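Local structure of signal transduction protein PmrD (Escherichia coli, 4HN7) at residues I31-L45 with I56-S70. The protein interacts with the phosphorylated response regulator BasR to mediate induction of BasR-activated genes, giving polymyxin resistance in some natural isolates. Sequence-based numbering, arbitrary orientation.
Sequences IAEVKSDFAVKVGDL and INREKLHTVKVLSAS
Phe38 and His62 both carry CG anti to their own carbonyl carbon (chi1 -55° and -68°), which sends the rings toward each other; they meet as an offset stack, centroids 4.1 Å apart and planes only 11° off parallel. His62 CA also sits over the phenyl face, a CH-pi contact; Asp37 of the second subunit packs on Phe38. Just before the stack, Ser36 OG accepts from Phe38 N in an ST turn and lies 2.9 Å from Thr63 O, while Ile56 CD1 reaches Phe38 CB at 3.9 Å. Further along, Asn57 bonds Leu45 at two points: its OD1 takes Leu45 N at 3.0 Å, and its N reaches Leu45 O at 2.6 Å. Strands 29-35 and 63-71 pair antiparallel in the closed barrel, and a classic bulge shifts their register by one residue: Glu33 O accepts from both Leu67 N (2.7 Å) and Ser68 N (3.1 Å). Val34 CB packs on Val64 CG2, and its side chain also touches Leu19 of the adjoining strand 16-23. Backbone bonds thus hold the strand pair, and one backbone and one side-chain amide bond the Leu45-Asn57 end; between them lie ring stacking, apolar packing and a serine hydroxyl close to Thr63 O.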
loop_
_atom_site.group_PDB
_atom_site.type_symbol
_atom_site.label_atom_id
_atom_site.label_comp_id
_atom_site.label_asym_id
_atom_site.label_seq_id
_atom_site.Cartn_x
_atom_site.Cartn_y
_atom_site.Cartn_z
ATOM N N ILE A 31 -3.211 -21.593 1.395
ATOM C CA ILE A 31 -4.432 -20.913 1.621
ATOM C C ILE A 31 -3.986 -19.764 2.466
ATOM O O ILE A 31 -3.175 -19.943 3.360
ATOM C CB ILE A 31 -5.410 -21.777 2.436
ATOM C CG1 ILE A 31 -5.709 -23.005 1.631
ATOM C CG2 ILE A 31 -6.685 -20.972 2.784
ATOM C CD1 ILE A 31 -6.526 -24.059 2.324
ATOM N N ALA A 32 -4.531 -18.586 2.220
ATOM C CA ALA A 32 -4.100 -17.431 2.960
ATOM C C ALA A 32 -5.245 -16.512 3.241
ATOM O O ALA A 32 -6.035 -16.259 2.397
ATOM C CB ALA A 32 -2.988 -16.711 2.224
ATOM N N GLU A 33 -5.256 -16.000 4.454
ATOM C CA GLU A 33 -6.186 -15.044 4.916
ATOM C C GLU A 33 -5.466 -13.698 4.801
ATOM O O GLU A 33 -4.385 -13.498 5.382
ATOM C CB GLU A 33 -6.499 -15.402 6.351
ATOM C CG GLU A 33 -7.777 -14.843 6.949
ATOM C CD GLU A 33 -8.212 -15.655 8.183
ATOM O OE1 GLU A 33 -7.872 -15.249 9.337
ATOM O OE2 GLU A 33 -8.865 -16.724 7.997
ATOM N N VAL A 34 -6.035 -12.782 4.012
ATOM C CA VAL A 34 -5.353 -11.550 3.710
ATOM C C VAL A 34 -6.270 -10.398 4.025
ATOM O O VAL A 34 -7.410 -10.590 4.222
ATOM C CB VAL A 34 -4.852 -11.460 2.232
ATOM C CG1 VAL A 34 -4.065 -12.684 1.825
ATOM C CG2 VAL A 34 -5.991 -11.260 1.277
ATOM N N LYS A 35 -5.722 -9.205 4.052
ATOM C CA LYS A 35 -6.468 -8.024 4.244
ATOM C C LYS A 35 -5.958 -6.999 3.227
ATOM O O LYS A 35 -4.757 -6.793 3.119
ATOM C CB LYS A 35 -6.170 -7.543 5.646
ATOM C CG LYS A 35 -6.999 -6.373 6.075
ATOM C CD LYS A 35 -6.323 -5.593 7.195
ATOM C CE LYS A 35 -7.279 -4.621 7.892
ATOM N NZ LYS A 35 -8.346 -4.061 7.003
ATOM N N SER A 36 -6.857 -6.348 2.503
ATOM C CA SER A 36 -6.442 -5.312 1.563
ATOM C C SER A 36 -7.533 -4.323 1.405
ATOM O O SER A 36 -8.696 -4.658 1.539
ATOM C CB SER A 36 -6.201 -5.904 0.150
ATOM O OG SER A 36 -5.749 -4.907 -0.770
ATOM N N ASP A 37 -7.160 -3.118 1.039
ATOM C CA ASP A 37 -8.138 -2.138 0.585
ATOM C C ASP A 37 -8.441 -2.289 -0.923
ATOM O O ASP A 37 -9.394 -1.704 -1.412
ATOM C CB ASP A 37 -7.666 -0.705 0.893
ATOM C CG ASP A 37 -7.488 -0.437 2.397
ATOM O OD1 ASP A 37 -8.266 -0.980 3.206
ATOM O OD2 ASP A 37 -6.571 0.326 2.766
ATOM N N PHE A 38 -7.664 -3.085 -1.648
ATOM C CA PHE A 38 -7.895 -3.272 -3.063
ATOM C C PHE A 38 -8.312 -4.660 -3.350
ATOM O O PHE A 38 -8.056 -5.565 -2.585
ATOM C CB PHE A 38 -6.639 -2.996 -3.842
ATOM C CG PHE A 38 -6.080 -1.666 -3.563
ATOM C CD1 PHE A 38 -5.320 -1.468 -2.456
ATOM C CD2 PHE A 38 -6.370 -0.606 -4.371
ATOM C CE1 PHE A 38 -4.799 -0.234 -2.167
ATOM C CE2 PHE A 38 -5.862 0.645 -4.097
ATOM C CZ PHE A 38 -5.076 0.835 -2.991
ATOM N N ALA A 39 -8.933 -4.825 -4.504
ATOM C CA ALA A 39 -9.455 -6.114 -4.896
ATOM C C ALA A 39 -8.378 -6.967 -5.509
ATOM O O ALA A 39 -7.612 -6.538 -6.357
ATOM C CB ALA A 39 -10.593 -5.941 -5.889
ATOM N N VAL A 40 -8.366 -8.207 -5.100
ATOM C CA VAL A 40 -7.469 -9.131 -5.680
ATOM C C VAL A 40 -8.369 -10.182 -6.208
ATOM O O VAL A 40 -9.191 -10.679 -5.486
ATOM C CB VAL A 40 -6.499 -9.711 -4.629
ATOM C CG1 VAL A 40 -6.700 -9.008 -3.297
ATOM C CG2 VAL A 40 -6.644 -11.208 -4.515
ATOM N N LYS A 41 -8.178 -10.536 -7.459
ATOM C CA LYS A 41 -9.084 -11.372 -8.169
ATOM C C LYS A 41 -8.261 -12.442 -8.752
ATOM O O LYS A 41 -7.086 -12.274 -8.954
ATOM C CB LYS A 41 -9.747 -10.553 -9.281
ATOM C CG LYS A 41 -10.555 -11.389 -10.279
ATOM C CD LYS A 41 -12.059 -11.476 -9.961
ATOM C CE LYS A 41 -12.575 -12.908 -10.022
ATOM N NZ LYS A 41 -12.432 -13.552 -8.685
ATOM N N VAL A 42 -8.856 -13.565 -9.037
ATOM C CA VAL A 42 -8.089 -14.678 -9.517
ATOM C C VAL A 42 -7.351 -14.252 -10.773
ATOM O O VAL A 42 -7.822 -13.397 -11.541
ATOM C CB VAL A 42 -8.902 -16.008 -9.618
ATOM C CG1 VAL A 42 -10.336 -15.778 -9.302
ATOM C CG2 VAL A 42 -8.764 -16.682 -10.944
ATOM N N GLY A 43 -6.148 -14.839 -10.897
ATOM C CA GLY A 43 -5.176 -14.556 -11.934
ATOM C C GLY A 43 -4.316 -13.364 -11.610
ATOM O O GLY A 43 -3.495 -12.995 -12.436
ATOM N N ASP A 44 -4.513 -12.743 -10.441
ATOM C CA ASP A 44 -3.575 -11.771 -9.900
ATOM C C ASP A 44 -2.263 -12.374 -9.353
ATOM O O ASP A 44 -2.153 -13.530 -8.925
ATOM C CB ASP A 44 -4.233 -10.891 -8.868
ATOM C CG ASP A 44 -5.246 -9.927 -9.492
ATOM O OD1 ASP A 44 -5.902 -9.129 -8.774
ATOM O OD2 ASP A 44 -5.401 -9.965 -10.725
ATOM N N LEU A 45 -1.229 -11.559 -9.479
ATOM C CA LEU A 45 0.071 -11.854 -8.967
ATOM C C LEU A 45 0.225 -11.041 -7.670
ATOM O O LEU A 45 -0.028 -9.841 -7.650
ATOM C CB LEU A 45 1.125 -11.371 -9.954
ATOM C CG LEU A 45 2.604 -11.474 -9.617
ATOM C CD1 LEU A 45 3.036 -12.879 -9.793
ATOM C CD2 LEU A 45 3.422 -10.596 -10.523
ATOM N N ILE A 56 -0.144 -6.132 -5.437
ATOM C CA ILE A 56 -0.984 -6.814 -6.404
ATOM C C ILE A 56 -0.504 -6.410 -7.782
ATOM O O ILE A 56 -0.467 -5.224 -8.114
ATOM C CB ILE A 56 -2.481 -6.440 -6.180
ATOM C CG1 ILE A 56 -2.905 -6.740 -4.727
ATOM C CG2 ILE A 56 -3.401 -7.206 -7.138
ATOM C CD1 ILE A 56 -4.021 -5.840 -4.234
ATOM N N ASN A 57 -0.107 -7.383 -8.583
ATOM C CA ASN A 57 0.277 -7.128 -10.008
ATOM C C ASN A 57 1.364 -6.055 -10.094
ATOM O O ASN A 57 1.361 -5.143 -10.931
ATOM C CB ASN A 57 -0.927 -6.707 -10.818
ATOM C CG ASN A 57 -1.944 -7.778 -10.941
ATOM O OD1 ASN A 57 -1.639 -8.969 -10.927
ATOM N ND2 ASN A 57 -3.176 -7.364 -11.042
ATOM N N ARG A 58 2.289 -6.180 -9.170
ATOM C CA ARG A 58 3.456 -5.391 -9.102
ATOM C C ARG A 58 3.163 -3.933 -8.952
ATOM O O ARG A 58 4.031 -3.123 -9.194
ATOM C CB ARG A 58 4.338 -5.722 -10.282
ATOM C CG ARG A 58 5.410 -6.719 -9.887
ATOM C CD ARG A 58 5.853 -7.675 -10.967
ATOM N NE ARG A 58 7.291 -7.494 -11.219
ATOM C CZ ARG A 58 8.277 -7.828 -10.394
ATOM N NH1 ARG A 58 8.022 -8.408 -9.221
ATOM N NH2 ARG A 58 9.537 -7.584 -10.767
ATOM N N GLU A 59 1.963 -3.596 -8.483
ATOM C CA GLU A 59 1.626 -2.225 -8.135
ATOM C C GLU A 59 1.880 -1.956 -6.677
ATOM O O GLU A 59 1.043 -2.256 -5.876
ATOM C CB GLU A 59 0.164 -1.989 -8.382
ATOM C CG GLU A 59 -0.172 -2.020 -9.835
ATOM C CD GLU A 59 -1.573 -1.577 -10.061
ATOM O OE1 GLU A 59 -2.418 -2.461 -10.370
ATOM O OE2 GLU A 59 -1.807 -0.356 -9.872
ATOM N N LYS A 60 3.017 -1.348 -6.353
ATOM C CA LYS A 60 3.466 -1.143 -4.962
ATOM C C LYS A 60 2.448 -0.439 -4.094
ATOM O O LYS A 60 2.393 -0.658 -2.881
ATOM C CB LYS A 60 4.716 -0.295 -4.944
ATOM C CG LYS A 60 5.946 -1.031 -5.389
ATOM C CD LYS A 60 7.109 -0.066 -5.482
ATOM C CE LYS A 60 8.282 -0.719 -6.174
ATOM N NZ LYS A 60 8.451 -2.075 -5.603
ATOM N N LEU A 61 1.666 0.414 -4.730
ATOM C CA LEU A 61 0.601 1.170 -4.100
ATOM C C LEU A 61 -0.627 0.347 -3.766
ATOM O O LEU A 61 -1.522 0.849 -3.089
ATOM C CB LEU A 61 0.163 2.286 -5.040
ATOM C CG LEU A 61 0.354 3.737 -4.621
ATOM C CD1 LEU A 61 1.575 3.924 -3.750
ATOM C CD2 LEU A 61 0.423 4.589 -5.863
ATOM N N HIS A 62 -0.709 -0.887 -4.270
ATOM C CA HIS A 62 -1.840 -1.718 -3.997
ATOM C C HIS A 62 -1.397 -2.849 -3.131
ATOM O O HIS A 62 -1.153 -3.935 -3.608
ATOM C CB HIS A 62 -2.390 -2.202 -5.293
ATOM C CG HIS A 62 -2.995 -1.118 -6.099
ATOM N ND1 HIS A 62 -3.856 -1.361 -7.134
ATOM C CD2 HIS A 62 -2.886 0.224 -6.006
ATOM C CE1 HIS A 62 -4.235 -0.213 -7.660
ATOM N NE2 HIS A 62 -3.645 0.764 -7.006
ATOM N N THR A 63 -1.313 -2.591 -1.842
ATOM C CA THR A 63 -0.737 -3.529 -0.952
ATOM C C THR A 63 -1.765 -4.444 -0.361
ATOM O O THR A 63 -2.962 -4.176 -0.431
ATOM C CB THR A 63 -0.024 -2.784 0.128
ATOM O OG1 THR A 63 -0.949 -1.875 0.648
ATOM C CG2 THR A 63 1.104 -1.972 -0.435
ATOM N N VAL A 64 -1.295 -5.604 0.111
ATOM C CA VAL A 64 -2.117 -6.542 0.867
ATOM C C VAL A 64 -1.313 -7.120 2.024
ATOM O O VAL A 64 -0.125 -7.316 1.886
ATOM C CB VAL A 64 -2.757 -7.690 0.039
ATOM C CG1 VAL A 64 -2.508 -7.549 -1.424
ATOM C CG2 VAL A 64 -2.289 -9.034 0.500
ATOM N N LYS A 65 -1.985 -7.383 3.152
ATOM C CA LYS A 65 -1.333 -7.850 4.401
ATOM C C LYS A 65 -1.809 -9.255 4.486
ATOM O O LYS A 65 -3.017 -9.486 4.323
ATOM C CB LYS A 65 -1.816 -7.044 5.620
ATOM C CG LYS A 65 -0.771 -6.622 6.683
ATOM C CD LYS A 65 -1.353 -5.581 7.687
ATOM C CE LYS A 65 -0.364 -4.484 8.210
ATOM N NZ LYS A 65 -0.891 -3.141 8.736
ATOM N N VAL A 66 -0.884 -10.200 4.652
ATOM C CA VAL A 66 -1.232 -11.576 4.924
ATOM C C VAL A 66 -1.448 -11.695 6.406
ATOM O O VAL A 66 -0.568 -11.445 7.144
ATOM C CB VAL A 66 -0.125 -12.556 4.566
ATOM C CG1 VAL A 66 -0.473 -13.918 5.040
ATOM C CG2 VAL A 66 0.078 -12.602 3.083
ATOM N N LEU A 67 -2.633 -12.079 6.805
ATOM C CA LEU A 67 -2.985 -12.229 8.177
ATOM C C LEU A 67 -2.677 -13.633 8.670
ATOM O O LEU A 67 -2.332 -13.827 9.823
ATOM C CB LEU A 67 -4.468 -11.931 8.339
ATOM C CG LEU A 67 -4.793 -10.475 7.996
ATOM C CD1 LEU A 67 -6.242 -10.194 8.298
ATOM C CD2 LEU A 67 -3.949 -9.481 8.765
ATOM N N SER A 68 -2.809 -14.634 7.820
ATOM C CA SER A 68 -2.347 -15.978 8.173
ATOM C C SER A 68 -2.353 -16.834 6.946
ATOM O O SER A 68 -3.041 -16.500 5.977
ATOM C CB SER A 68 -3.236 -16.641 9.227
ATOM O OG SER A 68 -4.361 -17.282 8.646
ATOM N N ALA A 69 -1.604 -17.941 7.021
ATOM C CA ALA A 69 -1.480 -18.930 5.957
ATOM C C ALA A 69 -1.281 -20.372 6.391
ATOM O O ALA A 69 -0.724 -20.656 7.436
ATOM C CB ALA A 69 -0.340 -18.557 5.051
ATOM N N SER A 70 -1.692 -21.265 5.509
ATOM C CA SER A 70 -1.561 -22.677 5.716
ATOM C C SER A 70 -1.328 -23.258 4.383
ATOM O O SER A 70 -1.586 -22.611 3.413
ATOM C CB SER A 70 -2.875 -23.209 6.232
ATOM O OG SER A 70 -3.723 -22.129 6.543
#